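Local structure of hypothetical protein ST1625 (Sulfolobus tokodaii, 1WY6) at residues Lys39-Glu51 / Ser67-Val80. The protein is of unknown function but folds as an all-helical repeat protein of a hyperthermophilic archaeon, carrying the DUF1955 domain. Numbering follows the deposited sequence.
Sequences KSEYNWFICNLLE and SYFDLDKCQNLKSV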
ATOM      1  N   LYS A  39      11.874  12.282  14.063  1.00 42.34           N
ATOM      2  CA  LYS A  39      11.541  11.250  13.086  1.00 42.05           C
ATOM      3  C   LYS A  39      12.205   9.911  13.391  1.00 41.24           C
ATOM      4  O   LYS A  39      11.527   8.901  13.590  1.00 38.89           O
ATOM      5  CB  LYS A  39      11.968  11.705  11.692  1.00 43.58           C
ATOM      6  CG  LYS A  39      11.803  10.650  10.619  1.00 42.19           C
ATOM      7  CD  LYS A  39      10.433  10.716   9.978  1.00 43.02           C
ATOM      8  CE  LYS A  39      10.323  11.936   9.089  1.00 43.29           C
ATOM      9  NZ  LYS A  39       9.071  11.920   8.300  1.00 44.46           N
ATOM     10  N   SER A  40      13.534   9.917  13.405  1.00 40.24           N
ATOM     11  CA  SER A  40      14.339   8.725  13.672  1.00 40.17           C
ATOM     12  C   SER A  40      14.120   8.186  15.081  1.00 38.29           C
ATOM     13  O   SER A  40      15.071   7.778  15.753  1.00 40.71           O
ATOM     14  CB  SER A  40      15.823   9.056  13.485  1.00 40.43           C
ATOM     15  OG  SER A  40      16.211  10.133  14.326  1.00 37.79           O
ATOM     16  N   GLU A  41      12.867   8.181  15.518  1.00 36.52           N
ATOM     17  CA  GLU A  41      12.505   7.716  16.853  1.00 34.45           C
ATOM     18  C   GLU A  41      11.071   7.182  16.891  1.00 30.96           C
ATOM     19  O   GLU A  41      10.771   6.253  17.637  1.00 28.59           O
ATOM     20  CB  GLU A  41      12.664   8.870  17.853  1.00 35.62           C
ATOM     21  CG  GLU A  41      11.846   8.759  19.140  1.00 41.95           C
ATOM     22  CD  GLU A  41      12.337   7.673  20.081  1.00 50.92           C
ATOM     23  OE1 GLU A  41      12.230   6.478  19.731  1.00 58.92           O
ATOM     24  OE2 GLU A  41      12.829   8.019  21.176  1.00 57.36           O
ATOM     25  N   TYR A  42      10.187   7.770  16.089  1.00 26.76           N
ATOM     26  CA  TYR A  42       8.797   7.332  16.061  1.00 22.34           C
ATOM     27  C   TYR A  42       8.379   6.839  14.681  1.00 20.42           C
ATOM     28  O   TYR A  42       7.258   6.376  14.493  1.00 19.39           O
ATOM     29  CB  TYR A  42       7.867   8.477  16.487  1.00 22.08           C
ATOM     30  CG  TYR A  42       7.871   9.675  15.560  1.00 24.39           C
ATOM     31  CD1 TYR A  42       8.559  10.841  15.896  1.00 24.13           C
ATOM     32  CD2 TYR A  42       7.167   9.652  14.354  1.00 25.77           C
ATOM     33  CE1 TYR A  42       8.542  11.956  15.062  1.00 25.77           C
ATOM     34  CE2 TYR A  42       7.146  10.758  13.509  1.00 28.89           C
ATOM     35  CZ  TYR A  42       7.834  11.909  13.870  1.00 30.40           C
ATOM     36  OH  TYR A  42       7.804  13.015  13.049  1.00 33.02           O
ATOM     37  N   ASN A  43       9.290   6.938  13.723  1.00 18.29           N
ATOM     38  CA  ASN A  43       9.011   6.531  12.354  1.00 19.06           C
ATOM     39  C   ASN A  43       8.527   5.089  12.210  1.00 18.86           C
ATOM     40  O   ASN A  43       7.654   4.795  11.385  1.00 18.52           O
ATOM     41  CB  ASN A  43      10.249   6.723  11.486  1.00 21.40           C
ATOM     42  CG  ASN A  43       9.921   6.689  10.018  1.00 26.36           C
ATOM     43  OD1 ASN A  43       9.396   7.661   9.477  1.00 19.78           O
ATOM     44  ND2 ASN A  43      10.198   5.559   9.364  1.00 32.13           N
ATOM     45  N   TRP A  44       9.112   4.199  13.008  1.00 17.37           N
ATOM     46  CA  TRP A  44       8.777   2.775  13.002  1.00 16.34           C
ATOM     47  C   TRP A  44       7.291   2.530  13.258  1.00 15.43           C
ATOM     48  O   TRP A  44       6.746   1.505  12.844  1.00 12.81           O
ATOM     49  CB  TRP A  44       9.558   2.051  14.106  1.00 16.75           C
ATOM     50  CG  TRP A  44       9.140   2.535  15.469  1.00 15.60           C
ATOM     51  CD1 TRP A  44       9.580   3.657  16.107  1.00 20.62           C
ATOM     52  CD2 TRP A  44       8.119   1.972  16.307  1.00 18.34           C
ATOM     53  NE1 TRP A  44       8.896   3.832  17.287  1.00 16.31           N
ATOM     54  CE2 TRP A  44       7.993   2.812  17.433  1.00 21.42           C
ATOM     55  CE3 TRP A  44       7.298   0.841  16.212  1.00 23.73           C
ATOM     56  CZ2 TRP A  44       7.075   2.555  18.465  1.00 26.13           C
ATOM     57  CZ3 TRP A  44       6.383   0.587  17.238  1.00 22.28           C
ATOM     58  CH2 TRP A  44       6.281   1.441  18.347  1.00 22.63           C
ATOM     59  N   PHE A  45       6.650   3.458  13.968  1.00 13.02           N
ATOM     60  CA  PHE A  45       5.240   3.313  14.317  1.00 12.35           C
ATOM     61  C   PHE A  45       4.301   3.075  13.145  1.00 11.35           C
ATOM     62  O   PHE A  45       3.433   2.215  13.215  1.00  6.67           O
ATOM     63  CB  PHE A  45       4.741   4.539  15.080  1.00 14.11           C
ATOM     64  CG  PHE A  45       3.290   4.455  15.474  1.00 14.05           C
ATOM     65  CD1 PHE A  45       2.888   3.647  16.533  1.00 14.80           C
ATOM     66  CD2 PHE A  45       2.327   5.187  14.791  1.00 15.01           C
ATOM     67  CE1 PHE A  45       1.547   3.577  16.908  1.00 12.45           C
ATOM     68  CE2 PHE A  45       0.991   5.121  15.160  1.00 16.29           C
ATOM     69  CZ  PHE A  45       0.602   4.312  16.225  1.00 12.87           C
ATOM     70  N   ILE A  46       4.464   3.844  12.076  1.00  8.99           N
ATOM     71  CA  ILE A  46       3.588   3.711  10.917  1.00  8.99           C
ATOM     72  C   ILE A  46       3.674   2.323  10.274  1.00  8.99           C
ATOM     73  O   ILE A  46       2.659   1.771   9.845  1.00 15.75           O
ATOM     74  CB  ILE A  46       3.891   4.813   9.865  1.00  8.99           C
ATOM     75  CG1 ILE A  46       2.692   4.955   8.921  1.00  8.99           C
ATOM     76  CG2 ILE A  46       5.179   4.491   9.095  1.00  8.99           C
ATOM     77  CD1 ILE A  46       1.391   5.360   9.657  1.00  8.99           C
ATOM     78  N   CYS A  47       4.880   1.765  10.215  1.00 14.61           N
ATOM     79  CA  CYS A  47       5.089   0.436   9.639  1.00 13.81           C
ATOM     80  C   CYS A  47       4.349  -0.580  10.498  1.00 13.43           C
ATOM     81  O   CYS A  47       3.699  -1.494   9.994  1.00  9.97           O
ATOM     82  CB  CYS A  47       6.577   0.056   9.642  1.00 15.36           C
ATOM     83  SG  CYS A  47       7.732   1.241   8.880  1.00 15.29           S
ATOM     84  N   ASN A  48       4.478  -0.405  11.807  1.00 12.82           N
ATOM     85  CA  ASN A  48       3.857  -1.281  12.784  1.00 11.18           C
ATOM     86  C   ASN A  48       2.332  -1.229  12.637  1.00 12.64           C
ATOM     87  O   ASN A  48       1.675  -2.273  12.580  1.00 14.42           O
ATOM     88  CB  ASN A  48       4.316  -0.854  14.192  1.00 12.26           C
ATOM     89  CG  ASN A  48       3.872  -1.812  15.280  1.00 12.88           C
ATOM     90  OD1 ASN A  48       2.734  -1.766  15.735  1.00 21.15           O
ATOM     91  ND2 ASN A  48       4.779  -2.688  15.706  1.00 15.79           N
ATOM     92  N   LEU A  49       1.767  -0.026  12.559  1.00 12.99           N
ATOM     93  CA  LEU A  49       0.317   0.104  12.407  1.00 14.76           C
ATOM     94  C   LEU A  49      -0.180  -0.586  11.138  1.00 12.20           C
ATOM     95  O   LEU A  49      -1.109  -1.390  11.187  1.00 10.89           O
ATOM     96  CB  LEU A  49      -0.107   1.577  12.354  1.00 16.68           C
ATOM     97  CG  LEU A  49      -1.613   1.812  12.156  1.00 11.55           C
ATOM     98  CD1 LEU A  49      -2.377   1.400  13.408  1.00 12.50           C
ATOM     99  CD2 LEU A  49      -1.877   3.278  11.843  1.00 22.34           C
ATOM    100  N   LEU A  50       0.446  -0.269  10.008  1.00 12.97           N
ATOM    101  CA  LEU A  50       0.060  -0.816   8.709  1.00 14.66           C
ATOM    102  C   LEU A  50       0.031  -2.344   8.644  1.00 14.48           C
ATOM    103  O   LEU A  50      -0.691  -2.924   7.832  1.00 18.31           O
ATOM    104  CB  LEU A  50       0.984  -0.258   7.613  1.00 15.14           C
ATOM    105  CG  LEU A  50       0.999   1.270   7.443  1.00 18.01           C
ATOM    106  CD1 LEU A  50       2.097   1.690   6.465  1.00 16.24           C
ATOM    107  CD2 LEU A  50      -0.357   1.744   6.959  1.00 18.64           C
ATOM    108  N   GLU A  51       0.804  -2.994   9.505  1.00 13.60           N
ATOM    109  CA  GLU A  51       0.856  -4.448   9.536  1.00 13.59           C
ATOM    110  C   GLU A  51      -0.485  -5.079   9.926  1.00 15.86           C
ATOM    111  O   GLU A  51      -0.830  -6.172   9.466  1.00 14.28           O
ATOM    112  CB  GLU A  51       1.943  -4.902  10.522  1.00 16.63           C
ATOM    113  CG  GLU A  51       2.115  -6.414  10.615  1.00 16.57           C
ATOM    114  CD  GLU A  51       2.757  -6.998   9.377  1.00 20.04           C
ATOM    115  OE1 GLU A  51       2.537  -8.201   9.100  1.00 25.23           O
ATOM    116  OE2 GLU A  51       3.491  -6.258   8.687  1.00 23.05           O
ATOM    117  N   SER A  67       2.343  11.708   5.906  1.00 19.37           N
ATOM    118  CA  SER A  67       3.413  12.661   5.635  1.00 18.43           C
ATOM    119  C   SER A  67       4.455  12.831   6.736  1.00 16.84           C
ATOM    120  O   SER A  67       5.545  13.330   6.470  1.00 16.60           O
ATOM    121  CB  SER A  67       2.810  14.030   5.286  1.00 18.92           C
ATOM    122  OG  SER A  67       2.091  14.576   6.380  1.00 17.62           O
ATOM    123  N   TYR A  68       4.132  12.427   7.963  1.00 14.24           N
ATOM    124  CA  TYR A  68       5.084  12.550   9.073  1.00 15.28           C
ATOM    125  C   TYR A  68       6.092  11.412   9.147  1.00 15.79           C
ATOM    126  O   TYR A  68       7.019  11.451   9.964  1.00 14.14           O
ATOM    127  CB  TYR A  68       4.357  12.621  10.418  1.00 14.14           C
ATOM    128  CG  TYR A  68       3.586  13.896  10.636  1.00 13.49           C
ATOM    129  CD1 TYR A  68       2.282  14.029  10.181  1.00 14.87           C
ATOM    130  CD2 TYR A  68       4.175  14.982  11.284  1.00 19.51           C
ATOM    131  CE1 TYR A  68       1.572  15.216  10.363  1.00 23.66           C
ATOM    132  CE2 TYR A  68       3.479  16.171  11.476  1.00 23.83           C
ATOM    133  CZ  TYR A  68       2.179  16.282  11.015  1.00 21.47           C
ATOM    134  OH  TYR A  68       1.479  17.451  11.216  1.00 23.35           O
ATOM    135  N   PHE A  69       5.918  10.401   8.299  1.00 13.97           N
ATOM    136  CA  PHE A  69       6.808   9.244   8.317  1.00 15.93           C
ATOM    137  C   PHE A  69       7.513   9.007   6.994  1.00 15.45           C
ATOM    138  O   PHE A  69       7.129   9.552   5.960  1.00 20.64           O
ATOM    139  CB  PHE A  69       6.006   7.980   8.660  1.00 14.53           C
ATOM    140  CG  PHE A  69       5.216   8.077   9.938  1.00 16.38           C
ATOM    141  CD1 PHE A  69       5.733   7.581  11.133  1.00 13.25           C
ATOM    142  CD2 PHE A  69       3.942   8.653   9.945  1.00 16.42           C
ATOM    143  CE1 PHE A  69       4.996   7.656  12.316  1.00 12.75           C
ATOM    144  CE2 PHE A  69       3.195   8.732  11.122  1.00 10.62           C
ATOM    145  CZ  PHE A  69       3.723   8.233  12.308  1.00 17.60           C
ATOM    146  N   ASP A  70       8.558   8.187   7.040  1.00 18.21           N
ATOM    147  CA  ASP A  70       9.292   7.795   5.840  1.00 16.14           C
ATOM    148  C   ASP A  70       8.804   6.379   5.563  1.00 13.59           C
ATOM    149  O   ASP A  70       9.321   5.427   6.138  1.00  9.62           O
ATOM    150  CB  ASP A  70      10.799   7.764   6.089  1.00 17.35           C
ATOM    151  CG  ASP A  70      11.383   9.141   6.274  1.00 23.10           C
ATOM    152  OD1 ASP A  70      11.064  10.029   5.452  1.00 20.92           O
ATOM    153  OD2 ASP A  70      12.164   9.327   7.235  1.00 30.75           O
ATOM    154  N   LEU A  71       7.792   6.250   4.710  1.00 14.28           N
ATOM    155  CA  LEU A  71       7.229   4.947   4.380  1.00 17.49           C
ATOM    156  C   LEU A  71       8.239   4.018   3.721  1.00 18.66           C
ATOM    157  O   LEU A  71       8.143   2.796   3.854  1.00 20.14           O
ATOM    158  CB  LEU A  71       6.014   5.110   3.466  1.00 16.80           C
ATOM    159  CG  LEU A  71       4.676   5.486   4.112  1.00 21.52           C
ATOM    160  CD1 LEU A  71       3.658   5.771   3.035  1.00 24.50           C
ATOM    161  CD2 LEU A  71       4.187   4.360   4.994  1.00 22.87           C
ATOM    162  N   ASP A  72       9.212   4.597   3.025  1.00 18.93           N
ATOM    163  CA  ASP A  72      10.232   3.811   2.343  1.00 22.09           C
ATOM    164  C   ASP A  72      11.059   2.990   3.327  1.00 20.97           C
ATOM    165  O   ASP A  72      11.766   2.065   2.934  1.00 23.14           O
ATOM    166  CB  ASP A  72      11.148   4.720   1.510  1.00 24.61           C
ATOM    167  CG  ASP A  72      11.991   5.654   2.365  1.00 28.98           C
ATOM    168  OD1 ASP A  72      11.423   6.478   3.114  1.00 38.78           O
ATOM    169  OD2 ASP A  72      13.234   5.565   2.286  1.00 42.16           O
ATOM    170  N   LYS A  73      10.977   3.326   4.609  1.00 20.35           N
ATOM    171  CA  LYS A  73      11.717   2.582   5.613  1.00 18.93           C
ATOM    172  C   LYS A  73      10.947   1.337   6.050  1.00 17.81           C
ATOM    173  O   LYS A  73      11.506   0.440   6.687  1.00 16.54           O
ATOM    174  CB  LYS A  73      12.033   3.480   6.810  1.00 19.92           C
ATOM    175  CG  LYS A  73      13.137   4.474   6.494  1.00 24.12           C
ATOM    176  CD  LYS A  73      13.578   5.267   7.701  1.00 32.25           C
ATOM    177  CE  LYS A  73      14.664   6.243   7.288  1.00 35.47           C
ATOM    178  NZ  LYS A  73      14.221   7.022   6.095  1.00 36.41           N
ATOM    179  N   CYS A  74       9.671   1.279   5.677  1.00 14.88           N
ATOM    180  CA  CYS A  74       8.820   0.142   6.009  1.00 15.38           C
ATOM    181  C   CYS A  74       9.089  -1.019   5.056  1.00 14.25           C
ATOM    182  O   CYS A  74       9.231  -0.822   3.848  1.00 19.22           O
ATOM    183  CB  CYS A  74       7.340   0.537   5.930  1.00 12.60           C
ATOM    184  SG  CYS A  74       6.796   1.771   7.158  1.00 16.82           S
ATOM    185  N   GLN A  75       9.151  -2.228   5.611  1.00 15.21           N
ATOM    186  CA  GLN A  75       9.414  -3.439   4.834  1.00 16.50           C
ATOM    187  C   GLN A  75       8.131  -4.223   4.546  1.00 16.56           C
ATOM    188  O   GLN A  75       8.142  -5.191   3.780  1.00 15.34           O
ATOM    189  CB  GLN A  75      10.392  -4.341   5.598  1.00 17.77           C
ATOM    190  CG  GLN A  75      11.642  -3.625   6.074  1.00 22.19           C
ATOM    191  CD  GLN A  75      12.537  -3.186   4.936  1.00 27.85           C
ATOM    192  OE1 GLN A  75      13.298  -2.226   5.068  1.00 42.08           O
ATOM    193  NE2 GLN A  75      12.464  -3.892   3.815  1.00 26.20           N
ATOM    194  N   ASN A  76       7.034  -3.797   5.164  1.00 15.53           N
ATOM    195  CA  ASN A  76       5.734  -4.453   5.008  1.00 17.37           C
ATOM    196  C   ASN A  76       4.739  -3.660   4.161  1.00 16.15           C
ATOM    197  O   ASN A  76       3.527  -3.752   4.384  1.00 17.23           O
ATOM    198  CB  ASN A  76       5.111  -4.713   6.389  1.00 16.45           C
ATOM    199  CG  ASN A  76       4.933  -3.431   7.216  1.00 17.67           C
ATOM    200  OD1 ASN A  76       4.304  -3.448   8.276  1.00 17.73           O
ATOM    201  ND2 ASN A  76       5.493  -2.325   6.739  1.00 13.48           N
ATOM    202  N   LEU A  77       5.236  -2.893   3.191  1.00 11.83           N
ATOM    203  CA  LEU A  77       4.348  -2.100   2.356  1.00  9.85           C
ATOM    204  C   LEU A  77       3.408  -2.922   1.482  1.00  7.64           C
ATOM    205  O   LEU A  77       2.537  -2.374   0.809  1.00  9.64           O
ATOM    206  CB  LEU A  77       5.136  -1.088   1.517  1.00  8.98           C
ATOM    207  CG  LEU A  77       5.811   0.005   2.356  1.00 10.57           C
ATOM    208  CD1 LEU A  77       6.190   1.163   1.448  1.00 13.92           C
ATOM    209  CD2 LEU A  77       4.865   0.500   3.459  1.00  9.36           C
ATOM    210  N   LYS A  78       3.559  -4.241   1.510  1.00 12.44           N
ATOM    211  CA  LYS A  78       2.646  -5.084   0.757  1.00 11.88           C
ATOM    212  C   LYS A  78       1.277  -4.934   1.430  1.00 12.25           C
ATOM    213  O   LYS A  78       0.237  -5.144   0.807  1.00 12.92           O
ATOM    214  CB  LYS A  78       3.079  -6.548   0.798  1.00 13.17           C
ATOM    215  CG  LYS A  78       2.158  -7.456  -0.014  1.00 12.06           C
ATOM    216  CD  LYS A  78       2.392  -8.939   0.283  1.00 19.68           C
ATOM    217  CE  LYS A  78       1.339  -9.793  -0.403  1.00 17.46           C
ATOM    218  NZ  LYS A  78       1.500 -11.243  -0.109  1.00 17.12           N
ATOM    219  N   SER A  79       1.290  -4.564   2.711  1.00 12.58           N
ATOM    220  CA  SER A  79       0.060  -4.367   3.485  1.00 13.59           C
ATOM    221  C   SER A  79      -0.787  -3.236   2.890  1.00 10.82           C
ATOM    222  O   SER A  79      -2.020  -3.269   2.932  1.00  8.67           O
ATOM    223  CB  SER A  79       0.398  -4.010   4.942  1.00 16.95           C
ATOM    224  OG  SER A  79       1.252  -4.971   5.542  1.00 21.35           O
ATOM    225  N   VAL A  80      -0.120  -2.222   2.356  1.00 10.71           N
ATOM    226  CA  VAL A  80      -0.829  -1.090   1.772  1.00 10.76           C
ATOM    227  C   VAL A  80      -1.470  -1.480   0.443  1.00 11.50           C
ATOM    228  O   VAL A  80      -2.604  -1.111   0.165  1.00 11.71           O
ATOM    229  CB  VAL A  80       0.118   0.123   1.575  1.00  9.52           C
ATOM    230  CG1 VAL A  80      -0.599   1.236   0.812  1.00 12.82           C
ATOM    231  CG2 VAL A  80       0.572   0.627   2.931  1.00 11.40           C
TER
HETATM  232  O   HOH W   1       8.213  14.003   7.166  1.00 24.13           O
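In this archaeal helical repeat protein, helix 44-52 and the turn before it run alongside the connection from helix 55-65 to helix 78-86, the backbones nearest at C47 and C74, whose CA atoms are 5.2 Å apart. There a disulfide ties helix to loop, its chi3 of -88° close to the relaxed right angle. On the N-terminal side of this link, the F69 ring lies against I46, whose CB sits over one face, 3.6 Å from the ring centroid, while the edge of Y42 is directed at the same ring in an offset edge-to-face pair with planes at 86°. Replacing F69 with an alanine would probably open a gap between Y42 and I46 and deprive both of their aromatic partner. L50 CD1 touches L71 CD2 (3.7 Å) and V80 CG2 (4.0 Å), and M58 and L62 of helix 55-65 extend this apolar layer. The N43 amide is turned toward the loop backbone by CG lying opposite the main-chain N (chi1 -164°): OD1 receives D70 N at 2.6 Å on an in-plane lone pair, and ND2 returns a weak bond to D70 O. D70 OD2 forms a salt bridge with K73 NZ (3.3 Å) and OD1 a long one with K39 NZ (4.0 Å), probably offsetting both charges. The bent K39 chain brings NZ above the Y68 carbonyl plane, where it donates to Y68 O at 2.7 Å, and a water joins NZ to S67 O.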